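Local coordinates for angiotensin-converting enzyme (Anopheles gambiae, PDB 6S1Y), which is probably a zinc-dependent peptidase that cleaves short peptides within a deep cleft of a mainly helical fold, at residues I15-E20 with L83-I87; E23-Q27 with P372-R376; A60-K64 with L93-L98. One frame throughout, in Å; residues are numbered along the deposited sequence.

From the N terminus, helix 12-42 supplies the first segment of two contacts. Interaction 1 closes the loop from 15-20 to helix 81-90, interaction 2 the much longer one from 23-27 to the segment 372-376, and interaction 3 a short one from helix 46-70 to 93-98. Interaction 1 crosses both others along the chain, whereas interaction 3 falls wholly within the span of interaction 2. In space, Arg-86 of interaction 1 makes a salt bridge to Glu-23 of interaction 2, and Tyr-26 of interaction 2 packs on Ala-63 of interaction 3. Together they tie helix 12-42 to helix 81-90 and to the connection between the zinc-binding helices, and helix 46-70 to the connection after helix 81-90.

Interaction 1 (I15-E20 with L83-I87); sequences ISQIVE and LKRRI
Two helices of the N-terminal region pack here with roughly parallel N-to-C directions: residues 15-20 near the start of helix 12-42 and residues 83-87 of helix 81-90, far out from the centre of the molecule. The axes of the two short segments approach to 11.0 Å at a signed crossing angle of 33°, with Ser-16 nearest Leu-83 (CA to CA 7.2 Å) and Val-19 nearest Ile-87 (CA to CA 7.4 Å). Both segments are regular alpha-helix, bonded from Val-19 N to Ile-15 O and from Ile-87 N to Leu-83 O, and 265 Å² is buried between them. The wide spacing is bridged by branched aliphatic side chains and by Arg-86. Val-19 (chi1 m) points toward helix 81-90 and places CG1 4.0 Å from Ile-87 CG1, while Ile-15 CG2 reaches Leu-83 CD2 at 4.4 Å and Ile-87 CD1 at 4.5 Å. Leu-83 (t, p) also covers Ser-16, CD1 to CB 3.9 Å. Arg-86 (m, t, p) bends over to helix 12-42, bringing its guanidinium to Ser-16 and Val-19. Its NH2 closes to 3.2 Å of Val-19 CG2, and Ser-16 OG lies at the guanidinium edge, 3.5 Å from Arg-86 NH1, without a hydrogen bond. Glu-20 OE2 stays 4.4 Å from Arg-86 NH2, beyond a salt bridge; the ion pair of this arginine is made instead with Glu-23, one turn further along helix 12-42. Phe-73 and Leu-78, from the connection preceding helix 81-90, touch Ile-15. Such packing is consistent with the lid formed by the first helices over the active-site cleft in angiotensin-converting enzymes.

Interaction 2 (E23-Q27 with P372-R376); sequences EQRYQ and PVEFR
Val-373 overlaps a full turn of helix 12-42: with chi1 p (58°), it sets CG1 3.6 Å from the Glu-23 carbonyl O and 3.9 Å from Tyr-26 CD2, and its CB 3.9 Å from Gln-27 CB. The helical segment 23-27 is regular, Gln-27 N bonding to Glu-23 O at 2.8 Å. In the partner segment, Pro-372 (phi/psi -61°/156°) leads into a 3-10 turn at 373-375, held by Phe-375 N to Pro-372 O (2.9 Å) and Arg-376 N to Val-373 O (3.0 Å). The closest CA pair is Gln-27 with Val-373, 5.7 Å, and 320 Å² is buried. This turn belongs to the connection between helix 349-368, which carries the HExxH zinc ligands His-357 and His-361, and helix 381-395, which carries the third ligand, Glu-385; the N-terminal helix thus rests on the link between the two zinc-binding helices. Glu-23 (m, t) lays OE2 3.6 Å from Pro-372 CB and only 2.9 Å from Glu-374 OE1, two like-charged carboxylates, not hydrogen-bonded; Glu-23 is paired with Arg-86 in a salt bridge. Gln-27 NE2 and Arg-376 NH1, both donors, sit 3.4 Å apart; Gln-27 NE2 bonds to Phe-334 O, and Arg-376 NH2 to Ala-335 O.

Interaction 3 (A60-K64 with L93-L98); sequences AEVAK and LGYAAL
The methyl of Ala-96 is the main bump of this contact, sitting in the shallow dip between Ala-60 and Ala-63, which stand one turn apart on helix 46-70. Ala-96 CB lies 4.0 Å from Ala-60 CA, 4.1 Å from Ala-60 CB and 4.3 Å from Ala-63 CB. With three methyls and no larger side chain at this point, the backbones come close: the CA atoms of Ala-60 and Ala-96 are 4.8 Å apart, those of Ala-63 and Leu-93 6.6 Å. Segment 60-64 is regular helix, with Lys-64 N bonded to Ala-60 O at 3.0 Å. The partner runs from Leu-93 through Gly-94, whose positive phi (59°/-133°) favours glycine, into a 3-10 turn at 95-97 closed by Ala-97 N to Gly-94 O and Leu-98 N to Tyr-95 O, each 3.0 Å. It is part of the connection between helix 81-90 and helix 100-119, so the contact packs helix 46-70 against the passage from the lid-like N-terminal region into the helices that follow. Leu-93 (m, t) supplies a second bump, its CD2 settling beside the Ala-63 carbonyl and the next backbone nitrogen: 3.3 Å from Ala-63 O, 4.1 Å from Ala-63 CB and 4.1 Å from Lys-64 N. Lys-64 runs past the turn, CE 2.9 Å from Ala-96 O, a tight approach, and NZ gives a weak hydrogen bond to Leu-98 O at 3.2 Å. Phe-103 of helix 100-119 touches Ala-60, and Tyr-26 of helix 12-42 packs on Ala-63; the Tyr-95 ring makes no contact with segment 60-64, its OH hydrogen-bonding with Asp-491 and Asn-178.

Interaction 1 (I15-E20 with L83-I87)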
ATOM      1  N   ILE A  15      31.131 -22.991   7.853  1.00102.14           N
ATOM      2  CA  ILE A  15      30.472 -22.168   6.843  1.00 99.10           C
ATOM      3  C   ILE A  15      29.676 -21.060   7.519  1.00 94.90           C
ATOM      4  O   ILE A  15      29.617 -19.926   7.030  1.00 90.71           O
ATOM      5  CB  ILE A  15      29.566 -23.038   5.950  1.00101.95           C
ATOM      6  CG1 ILE A  15      30.370 -24.132   5.244  1.00103.16           C
ATOM      7  CG2 ILE A  15      28.857 -22.176   4.907  1.00 97.55           C
ATOM      8  CD1 ILE A  15      29.572 -25.402   4.980  1.00104.07           C
ATOM      9  N   SER A  16      29.061 -21.370   8.662  1.00 95.91           N
ATOM     10  CA  SER A  16      28.264 -20.380   9.372  1.00 93.16           C
ATOM     11  C   SER A  16      29.108 -19.195   9.818  1.00 91.32           C
ATOM     12  O   SER A  16      28.587 -18.085   9.964  1.00 90.83           O
ATOM     13  CB  SER A  16      27.578 -21.034  10.569  1.00 92.23           C
ATOM     14  OG  SER A  16      26.677 -20.134  11.190  1.00 91.57           O
ATOM     15  N   GLN A  17      30.408 -19.405  10.044  1.00 92.93           N
ATOM     16  CA  GLN A  17      31.284 -18.294  10.392  1.00 91.23           C
ATOM     17  C   GLN A  17      31.600 -17.433   9.178  1.00 87.02           C
ATOM     18  O   GLN A  17      31.823 -16.227   9.320  1.00 84.52           O
ATOM     19  CB  GLN A  17      32.582 -18.817  11.000  1.00 98.23           C
ATOM     20  CG  GLN A  17      32.374 -19.789  12.140  1.00105.38           C
ATOM     21  CD  GLN A  17      33.356 -19.581  13.284  1.00113.40           C
ATOM     22  OE1 GLN A  17      34.327 -18.828  13.165  1.00111.99           O
ATOM     23  NE2 GLN A  17      33.101 -20.247  14.402  1.00124.36           N
ATOM     24  N   ILE A  18      31.637 -18.032   7.986  1.00 87.54           N
ATOM     25  CA  ILE A  18      31.931 -17.274   6.775  1.00 86.56           C
ATOM     26  C   ILE A  18      30.764 -16.356   6.432  1.00 85.84           C
ATOM     27  O   ILE A  18      30.947 -15.157   6.188  1.00 84.97           O
ATOM     28  CB  ILE A  18      32.246 -18.223   5.605  1.00 85.42           C
ATOM     29  CG1 ILE A  18      33.337 -19.218   5.999  1.00 88.53           C
ATOM     30  CG2 ILE A  18      32.665 -17.428   4.383  1.00 84.57           C
ATOM     31  CD1 ILE A  18      33.683 -20.208   4.895  1.00 88.99           C
ATOM     32  N   VAL A  19      29.546 -16.908   6.390  1.00 85.34           N
ATOM     33  CA  VAL A  19      28.385 -16.089   6.069  1.00 83.51           C
ATOM     34  C   VAL A  19      28.199 -15.020   7.136  1.00 81.75           C
ATOM     35  O   VAL A  19      27.750 -13.910   6.840  1.00 81.01           O
ATOM     36  CB  VAL A  19      27.116 -16.952   5.910  1.00 82.35           C
ATOM     37  CG1 VAL A  19      27.365 -18.131   4.969  1.00 83.67           C
ATOM     38  CG2 VAL A  19      26.623 -17.433   7.259  1.00 84.30           C
ATOM     39  N   GLU A  20      28.551 -15.327   8.386  1.00 82.63           N
ATOM     40  CA  GLU A  20      28.435 -14.334   9.448  1.00 82.32           C
ATOM     41  C   GLU A  20      29.322 -13.126   9.172  1.00 82.04           C
ATOM     42  O   GLU A  20      28.931 -11.988   9.443  1.00 80.35           O
ATOM     43  CB  GLU A  20      28.783 -14.968  10.792  1.00 83.13           C
ATOM     44  CG  GLU A  20      27.962 -14.447  11.960  1.00 86.09           C
ATOM     45  CD  GLU A  20      27.999 -15.385  13.161  1.00 91.89           C
ATOM     46  OE1 GLU A  20      28.145 -14.896  14.303  1.00 87.24           O
ATOM     47  OE2 GLU A  20      27.888 -16.615  12.955  1.00 92.52           O
ATOM     48  N   LEU A  83      20.386 -22.402   7.628  1.00 78.90           N
ATOM     49  CA  LEU A  83      21.629 -21.997   6.986  1.00 78.35           C
ATOM     50  C   LEU A  83      21.488 -21.967   5.470  1.00 78.62           C
ATOM     51  O   LEU A  83      21.951 -21.025   4.818  1.00 76.58           O
ATOM     52  CB  LEU A  83      22.768 -22.935   7.378  1.00 82.36           C
ATOM     53  CG  LEU A  83      24.150 -22.358   7.060  1.00 83.69           C
ATOM     54  CD1 LEU A  83      24.530 -21.350   8.136  1.00 86.70           C
ATOM     55  CD2 LEU A  83      25.209 -23.431   6.925  1.00 92.58           C
ATOM     56  N   LYS A  84      20.880 -23.010   4.891  1.00 79.10           N
ATOM     57  CA  LYS A  84      20.593 -22.990   3.463  1.00 80.37           C
ATOM     58  C   LYS A  84      19.847 -21.720   3.083  1.00 74.72           C
ATOM     59  O   LYS A  84      20.063 -21.153   2.006  1.00 73.02           O
ATOM     60  CB  LYS A  84      19.758 -24.210   3.066  1.00 87.47           C
ATOM     61  CG  LYS A  84      20.450 -25.557   3.180  1.00 98.77           C
ATOM     62  CD  LYS A  84      19.600 -26.647   2.519  1.00106.59           C
ATOM     63  CE  LYS A  84      19.931 -28.036   3.047  1.00112.90           C
ATOM     64  NZ  LYS A  84      19.367 -29.130   2.200  1.00115.03           N
ATOM     65  N   ARG A  85      18.955 -21.265   3.962  1.00 73.50           N
ATOM     66  CA  ARG A  85      18.105 -20.122   3.651  1.00 72.25           C
ATOM     67  C   ARG A  85      18.887 -18.820   3.720  1.00 70.19           C
ATOM     68  O   ARG A  85      18.632 -17.895   2.943  1.00 70.00           O
ATOM     69  CB  ARG A  85      16.925 -20.095   4.616  1.00 70.33           C
ATOM     70  CG  ARG A  85      15.755 -19.256   4.175  1.00 69.77           C
ATOM     71  CD  ARG A  85      14.624 -19.340   5.203  1.00 65.00           C
ATOM     72  NE  ARG A  85      13.623 -18.308   4.982  1.00 63.88           N
ATOM     73  CZ  ARG A  85      12.671 -18.368   4.057  1.00 64.02           C
ATOM     74  NH1 ARG A  85      12.588 -19.419   3.260  1.00 63.10           N
ATOM     75  NH2 ARG A  85      11.809 -17.366   3.928  1.00 63.62           N
ATOM     76  N   ARG A  86      19.838 -18.723   4.650  1.00 71.40           N
ATOM     77  CA  ARG A  86      20.663 -17.525   4.738  1.00 69.74           C
ATOM     78  C   ARG A  86      21.529 -17.367   3.503  1.00 68.92           C
ATOM     79  O   ARG A  86      21.764 -16.239   3.057  1.00 69.57           O
ATOM     80  CB  ARG A  86      21.528 -17.583   5.993  1.00 71.06           C
ATOM     81  CG  ARG A  86      20.764 -17.326   7.286  1.00 73.13           C
ATOM     82  CD  ARG A  86      21.492 -17.901   8.508  1.00 78.76           C
ATOM     83  NE  ARG A  86      22.748 -17.214   8.789  1.00 81.88           N
ATOM     84  CZ  ARG A  86      23.694 -17.679   9.603  1.00 85.71           C
ATOM     85  NH1 ARG A  86      23.535 -18.844  10.221  1.00 86.31           N
ATOM     86  NH2 ARG A  86      24.806 -16.980   9.793  1.00 85.07           N
ATOM     87  N   ILE A  87      21.990 -18.476   2.932  1.00 69.05           N
ATOM     88  CA  ILE A  87      22.859 -18.407   1.765  1.00 71.74           C
ATOM     89  C   ILE A  87      22.059 -18.049   0.518  1.00 70.54           C
ATOM     90  O   ILE A  87      22.541 -17.310  -0.348  1.00 71.39           O
ATOM     91  CB  ILE A  87      23.612 -19.738   1.582  1.00 74.11           C
ATOM     92  CG1 ILE A  87      24.653 -19.919   2.689  1.00 75.45           C
ATOM     93  CG2 ILE A  87      24.278 -19.792   0.209  1.00 74.41           C
ATOM     94  CD1 ILE A  87      24.829 -21.356   3.114  1.00 80.05           C
TER

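Interaction 2 (E23-Q27 with P372-R376)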
ATOM      1  N   GLU A  23      27.563 -11.453   6.243  1.00 76.44           N
ATOM      2  CA  GLU A  23      26.371 -10.743   6.692  1.00 76.59           C
ATOM      3  C   GLU A  23      26.698  -9.333   7.172  1.00 75.73           C
ATOM      4  O   GLU A  23      25.976  -8.380   6.857  1.00 72.04           O
ATOM      5  CB  GLU A  23      25.683 -11.525   7.814  1.00 77.39           C
ATOM      6  CG  GLU A  23      24.933 -12.762   7.348  1.00 76.50           C
ATOM      7  CD  GLU A  23      24.463 -13.634   8.501  1.00 76.93           C
ATOM      8  OE1 GLU A  23      24.843 -13.365   9.665  1.00 77.26           O
ATOM      9  OE2 GLU A  23      23.710 -14.594   8.237  1.00 76.87           O
ATOM     10  N   GLN A  24      27.769  -9.180   7.950  1.00 77.30           N
ATOM     11  CA  GLN A  24      28.108  -7.859   8.466  1.00 76.58           C
ATOM     12  C   GLN A  24      28.582  -6.944   7.347  1.00 72.25           C
ATOM     13  O   GLN A  24      28.261  -5.752   7.330  1.00 70.18           O
ATOM     14  CB  GLN A  24      29.175  -7.974   9.552  1.00 81.27           C
ATOM     15  CG  GLN A  24      28.879  -9.017  10.628  1.00 85.65           C
ATOM     16  CD  GLN A  24      27.572  -8.768  11.374  1.00 90.47           C
ATOM     17  OE1 GLN A  24      27.123  -7.624  11.518  1.00 89.92           O
ATOM     18  NE2 GLN A  24      26.954  -9.847  11.855  1.00 88.00           N
ATOM     19  N   ARG A  25      29.359  -7.484   6.408  1.00 71.85           N
ATOM     20  CA  ARG A  25      29.732  -6.729   5.218  1.00 72.45           C
ATOM     21  C   ARG A  25      28.490  -6.242   4.476  1.00 68.11           C
ATOM     22  O   ARG A  25      28.336  -5.042   4.217  1.00 64.57           O
ATOM     23  CB  ARG A  25      30.607  -7.614   4.323  1.00 77.56           C
ATOM     24  CG  ARG A  25      31.712  -6.906   3.565  1.00 78.53           C
ATOM     25  CD  ARG A  25      32.992  -7.741   3.569  1.00 84.00           C
ATOM     26  NE  ARG A  25      32.823  -9.039   2.920  1.00 86.31           N
ATOM     27  CZ  ARG A  25      32.835  -9.228   1.602  1.00 83.67           C
ATOM     28  NH1 ARG A  25      32.681 -10.445   1.107  1.00 79.95           N
ATOM     29  NH2 ARG A  25      32.995  -8.202   0.773  1.00 80.92           N
ATOM     30  N   TYR A  26      27.579  -7.166   4.151  1.00 67.82           N
ATOM     31  CA  TYR A  26      26.343  -6.817   3.446  1.00 67.58           C
ATOM     32  C   TYR A  26      25.564  -5.752   4.208  1.00 63.31           C
ATOM     33  O   TYR A  26      25.141  -4.745   3.637  1.00 62.62           O
ATOM     34  CB  TYR A  26      25.505  -8.093   3.259  1.00 67.28           C
ATOM     35  CG  TYR A  26      24.426  -8.094   2.196  1.00 65.66           C
ATOM     36  CD1 TYR A  26      24.697  -8.514   0.902  1.00 66.30           C
ATOM     37  CD2 TYR A  26      23.114  -7.742   2.506  1.00 66.22           C
ATOM     38  CE1 TYR A  26      23.698  -8.545  -0.066  1.00 68.87           C
ATOM     39  CE2 TYR A  26      22.112  -7.766   1.546  1.00 66.19           C
ATOM     40  CZ  TYR A  26      22.408  -8.174   0.265  1.00 68.38           C
ATOM     41  OH  TYR A  26      21.419  -8.212  -0.697  1.00 69.89           O
ATOM     42  N   GLN A  27      25.400  -5.943   5.514  1.00 63.11           N
ATOM     43  CA  GLN A  27      24.583  -5.029   6.303  1.00 63.64           C
ATOM     44  C   GLN A  27      25.126  -3.603   6.279  1.00 63.27           C
ATOM     45  O   GLN A  27      24.355  -2.634   6.200  1.00 59.96           O
ATOM     46  CB  GLN A  27      24.491  -5.540   7.739  1.00 62.10           C
ATOM     47  CG  GLN A  27      23.801  -4.595   8.680  1.00 58.49           C
ATOM     48  CD  GLN A  27      23.522  -5.228  10.023  1.00 57.82           C
ATOM     49  OE1 GLN A  27      23.728  -6.423  10.216  1.00 60.79           O
ATOM     50  NE2 GLN A  27      23.035  -4.430  10.956  1.00 56.06           N
ATOM     51  N   PRO A 372      19.715 -11.607  11.366  1.00 54.46           N
ATOM     52  CA  PRO A 372      20.686 -11.263  10.324  1.00 59.16           C
ATOM     53  C   PRO A 372      20.027 -10.442   9.224  1.00 59.79           C
ATOM     54  O   PRO A 372      18.812 -10.506   9.005  1.00 59.11           O
ATOM     55  CB  PRO A 372      21.163 -12.623   9.802  1.00 60.53           C
ATOM     56  CG  PRO A 372      20.150 -13.604  10.283  1.00 61.34           C
ATOM     57  CD  PRO A 372      19.570 -13.058  11.543  1.00 54.91           C
ATOM     58  N   VAL A 373      20.859  -9.675   8.515  1.00 58.86           N
ATOM     59  CA  VAL A 373      20.350  -8.637   7.623  1.00 59.36           C
ATOM     60  C   VAL A 373      19.402  -9.219   6.577  1.00 59.64           C
ATOM     61  O   VAL A 373      18.363  -8.626   6.277  1.00 58.75           O
ATOM     62  CB  VAL A 373      21.516  -7.877   6.961  1.00 61.59           C
ATOM     63  CG1 VAL A 373      22.432  -8.837   6.170  1.00 63.52           C
ATOM     64  CG2 VAL A 373      20.969  -6.776   6.068  1.00 58.36           C
ATOM     65  N   GLU A 374      19.732 -10.381   6.010  1.00 60.49           N
ATOM     66  CA  GLU A 374      18.914 -10.945   4.946  1.00 61.32           C
ATOM     67  C   GLU A 374      17.607 -11.559   5.447  1.00 61.29           C
ATOM     68  O   GLU A 374      16.796 -11.998   4.624  1.00 60.58           O
ATOM     69  CB  GLU A 374      19.723 -11.990   4.162  1.00 65.44           C
ATOM     70  CG  GLU A 374      20.002 -13.294   4.899  1.00 68.21           C
ATOM     71  CD  GLU A 374      21.206 -13.223   5.835  1.00 68.03           C
ATOM     72  OE1 GLU A 374      21.900 -14.250   5.986  1.00 70.25           O
ATOM     73  OE2 GLU A 374      21.450 -12.154   6.427  1.00 67.45           O
ATOM     74  N   PHE A 375      17.383 -11.620   6.759  1.00 59.53           N
ATOM     75  CA  PHE A 375      16.083 -11.986   7.304  1.00 57.14           C
ATOM     76  C   PHE A 375      15.313 -10.772   7.815  1.00 57.59           C
ATOM     77  O   PHE A 375      14.187 -10.927   8.306  1.00 55.60           O
ATOM     78  CB  PHE A 375      16.227 -12.997   8.446  1.00 57.19           C
ATOM     79  CG  PHE A 375      16.603 -14.388   8.004  1.00 57.08           C
ATOM     80  CD1 PHE A 375      16.616 -14.747   6.665  1.00 60.32           C
ATOM     81  CD2 PHE A 375      16.937 -15.348   8.944  1.00 58.57           C
ATOM     82  CE1 PHE A 375      16.955 -16.046   6.277  1.00 63.21           C
ATOM     83  CE2 PHE A 375      17.290 -16.642   8.561  1.00 58.36           C
ATOM     84  CZ  PHE A 375      17.292 -16.989   7.236  1.00 61.30           C
ATOM     85  N   ARG A 376      15.891  -9.577   7.715  1.00 55.30           N
ATOM     86  CA  ARG A 376      15.226  -8.366   8.189  1.00 56.86           C
ATOM     87  C   ARG A 376      14.295  -7.835   7.097  1.00 55.02           C
ATOM     88  O   ARG A 376      14.541  -6.815   6.450  1.00 52.52           O
ATOM     89  CB  ARG A 376      16.267  -7.336   8.628  1.00 55.91           C
ATOM     90  CG  ARG A 376      16.995  -7.747   9.896  1.00 56.58           C
ATOM     91  CD  ARG A 376      18.128  -6.821  10.264  1.00 55.41           C
ATOM     92  NE  ARG A 376      17.679  -5.568  10.843  1.00 53.97           N
ATOM     93  CZ  ARG A 376      18.479  -4.703  11.459  1.00 56.79           C
ATOM     94  NH1 ARG A 376      19.772  -4.983  11.577  1.00 55.94           N
ATOM     95  NH2 ARG A 376      17.989  -3.558  11.957  1.00 54.94           N
TER

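Interaction 3 (A60-K64 with L93-L98)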
ATOM      1  N   ALA A  60      25.882  -2.545  -4.952  1.00 57.20           N
ATOM      2  CA  ALA A  60      25.743  -3.507  -6.038  1.00 59.72           C
ATOM      3  C   ALA A  60      27.025  -4.313  -6.217  1.00 59.38           C
ATOM      4  O   ALA A  60      26.977  -5.536  -6.380  1.00 58.10           O
ATOM      5  CB  ALA A  60      25.377  -2.779  -7.340  1.00 56.33           C
ATOM      6  N   GLU A  61      28.176  -3.640  -6.184  1.00 58.96           N
ATOM      7  CA  GLU A  61      29.458  -4.337  -6.203  1.00 62.56           C
ATOM      8  C   GLU A  61      29.541  -5.345  -5.061  1.00 61.58           C
ATOM      9  O   GLU A  61      29.783  -6.531  -5.279  1.00 61.45           O
ATOM     10  CB  GLU A  61      30.603  -3.329  -6.110  1.00 65.85           C
ATOM     11  CG  GLU A  61      30.938  -2.634  -7.410  1.00 72.16           C
ATOM     12  CD  GLU A  61      31.907  -1.470  -7.222  1.00 82.40           C
ATOM     13  OE1 GLU A  61      32.854  -1.596  -6.417  1.00 89.41           O
ATOM     14  OE2 GLU A  61      31.716  -0.422  -7.880  1.00 80.95           O
ATOM     15  N   VAL A  62      29.343  -4.886  -3.824  1.00 61.19           N
ATOM     16  CA  VAL A  62      29.412  -5.771  -2.664  1.00 58.82           C
ATOM     17  C   VAL A  62      28.550  -7.010  -2.879  1.00 61.77           C
ATOM     18  O   VAL A  62      28.987  -8.141  -2.637  1.00 61.60           O
ATOM     19  CB  VAL A  62      28.997  -5.007  -1.390  1.00 60.96           C
ATOM     20  CG1 VAL A  62      28.858  -5.964  -0.208  1.00 61.95           C
ATOM     21  CG2 VAL A  62      29.992  -3.873  -1.070  1.00 59.22           C
ATOM     22  N   ALA A  63      27.305  -6.817  -3.342  1.00 62.76           N
ATOM     23  CA  ALA A  63      26.386  -7.954  -3.458  1.00 62.26           C
ATOM     24  C   ALA A  63      26.842  -8.930  -4.533  1.00 61.29           C
ATOM     25  O   ALA A  63      26.647 -10.144  -4.392  1.00 61.76           O
ATOM     26  CB  ALA A  63      24.961  -7.474  -3.753  1.00 60.31           C
ATOM     27  N   LYS A  64      27.457  -8.434  -5.603  1.00 60.19           N
ATOM     28  CA  LYS A  64      28.012  -9.331  -6.614  1.00 62.28           C
ATOM     29  C   LYS A  64      29.119 -10.202  -6.021  1.00 64.38           C
ATOM     30  O   LYS A  64      29.161 -11.417  -6.247  1.00 66.50           O
ATOM     31  CB  LYS A  64      28.540  -8.535  -7.798  1.00 61.35           C
ATOM     32  CG  LYS A  64      27.489  -8.067  -8.795  1.00 59.99           C
ATOM     33  CD  LYS A  64      28.159  -7.273  -9.904  1.00 57.77           C
ATOM     34  CE  LYS A  64      27.181  -6.403 -10.666  1.00 59.00           C
ATOM     35  NZ  LYS A  64      27.611  -4.969 -10.663  1.00 64.24           N
ATOM     36  N   LEU A  93      20.429 -11.362  -6.122  1.00 59.39           N
ATOM     37  CA  LEU A  93      21.003 -10.093  -6.551  1.00 58.68           C
ATOM     38  C   LEU A  93      19.955  -9.076  -6.980  1.00 57.17           C
ATOM     39  O   LEU A  93      20.122  -7.877  -6.726  1.00 52.45           O
ATOM     40  CB  LEU A  93      21.969 -10.317  -7.718  1.00 58.93           C
ATOM     41  CG  LEU A  93      23.224 -11.152  -7.466  1.00 61.27           C
ATOM     42  CD1 LEU A  93      24.015 -11.262  -8.752  1.00 59.40           C
ATOM     43  CD2 LEU A  93      24.060 -10.528  -6.383  1.00 61.45           C
ATOM     44  N   GLY A  94      18.892  -9.530  -7.655  1.00 55.71           N
ATOM     45  CA  GLY A  94      17.952  -8.592  -8.243  1.00 50.38           C
ATOM     46  C   GLY A  94      18.654  -7.692  -9.239  1.00 52.59           C
ATOM     47  O   GLY A  94      19.442  -8.143 -10.087  1.00 54.07           O
ATOM     48  N   TYR A  95      18.387  -6.391  -9.125  1.00 50.51           N
ATOM     49  CA  TYR A  95      18.951  -5.432 -10.067  1.00 52.52           C
ATOM     50  C   TYR A  95      20.473  -5.441 -10.037  1.00 54.44           C
ATOM     51  O   TYR A  95      21.122  -5.139 -11.049  1.00 55.02           O
ATOM     52  CB  TYR A  95      18.441  -4.024  -9.763  1.00 49.05           C
ATOM     53  CG  TYR A  95      16.977  -3.791 -10.101  1.00 49.95           C
ATOM     54  CD1 TYR A  95      16.238  -4.748 -10.783  1.00 47.97           C
ATOM     55  CD2 TYR A  95      16.341  -2.608  -9.733  1.00 49.75           C
ATOM     56  CE1 TYR A  95      14.923  -4.542 -11.083  1.00 48.61           C
ATOM     57  CE2 TYR A  95      15.011  -2.385 -10.035  1.00 47.25           C
ATOM     58  CZ  TYR A  95      14.306  -3.356 -10.715  1.00 49.57           C
ATOM     59  OH  TYR A  95      12.970  -3.155 -11.028  1.00 49.37           O
ATOM     60  N   ALA A  96      21.063  -5.776  -8.891  1.00 55.36           N
ATOM     61  CA  ALA A  96      22.515  -5.783  -8.790  1.00 57.53           C
ATOM     62  C   ALA A  96      23.149  -6.786  -9.741  1.00 57.53           C
ATOM     63  O   ALA A  96      24.359  -6.739  -9.927  1.00 58.69           O
ATOM     64  CB  ALA A  96      22.948  -6.074  -7.346  1.00 53.54           C
ATOM     65  N   ALA A  97      22.370  -7.674 -10.364  1.00 57.72           N
ATOM     66  CA  ALA A  97      22.941  -8.590 -11.343  1.00 57.10           C
ATOM     67  C   ALA A  97      23.427  -7.887 -12.600  1.00 57.30           C
ATOM     68  O   ALA A  97      24.144  -8.505 -13.389  1.00 60.25           O
ATOM     69  CB  ALA A  97      21.925  -9.665 -11.732  1.00 55.78           C
ATOM     70  N   LEU A  98      23.078  -6.633 -12.805  1.00 57.37           N
ATOM     71  CA  LEU A  98      23.431  -5.992 -14.064  1.00 58.48           C
ATOM     72  C   LEU A  98      24.853  -5.433 -14.019  1.00 56.83           C
ATOM     73  O   LEU A  98      25.341  -5.042 -12.957  1.00 55.53           O
ATOM     74  CB  LEU A  98      22.463  -4.855 -14.378  1.00 57.17           C
ATOM     75  CG  LEU A  98      20.996  -5.188 -14.638  1.00 57.01           C
ATOM     76  CD1 LEU A  98      20.163  -3.930 -14.387  1.00 55.40           C
ATOM     77  CD2 LEU A  98      20.764  -5.708 -16.054  1.00 56.82           C
TER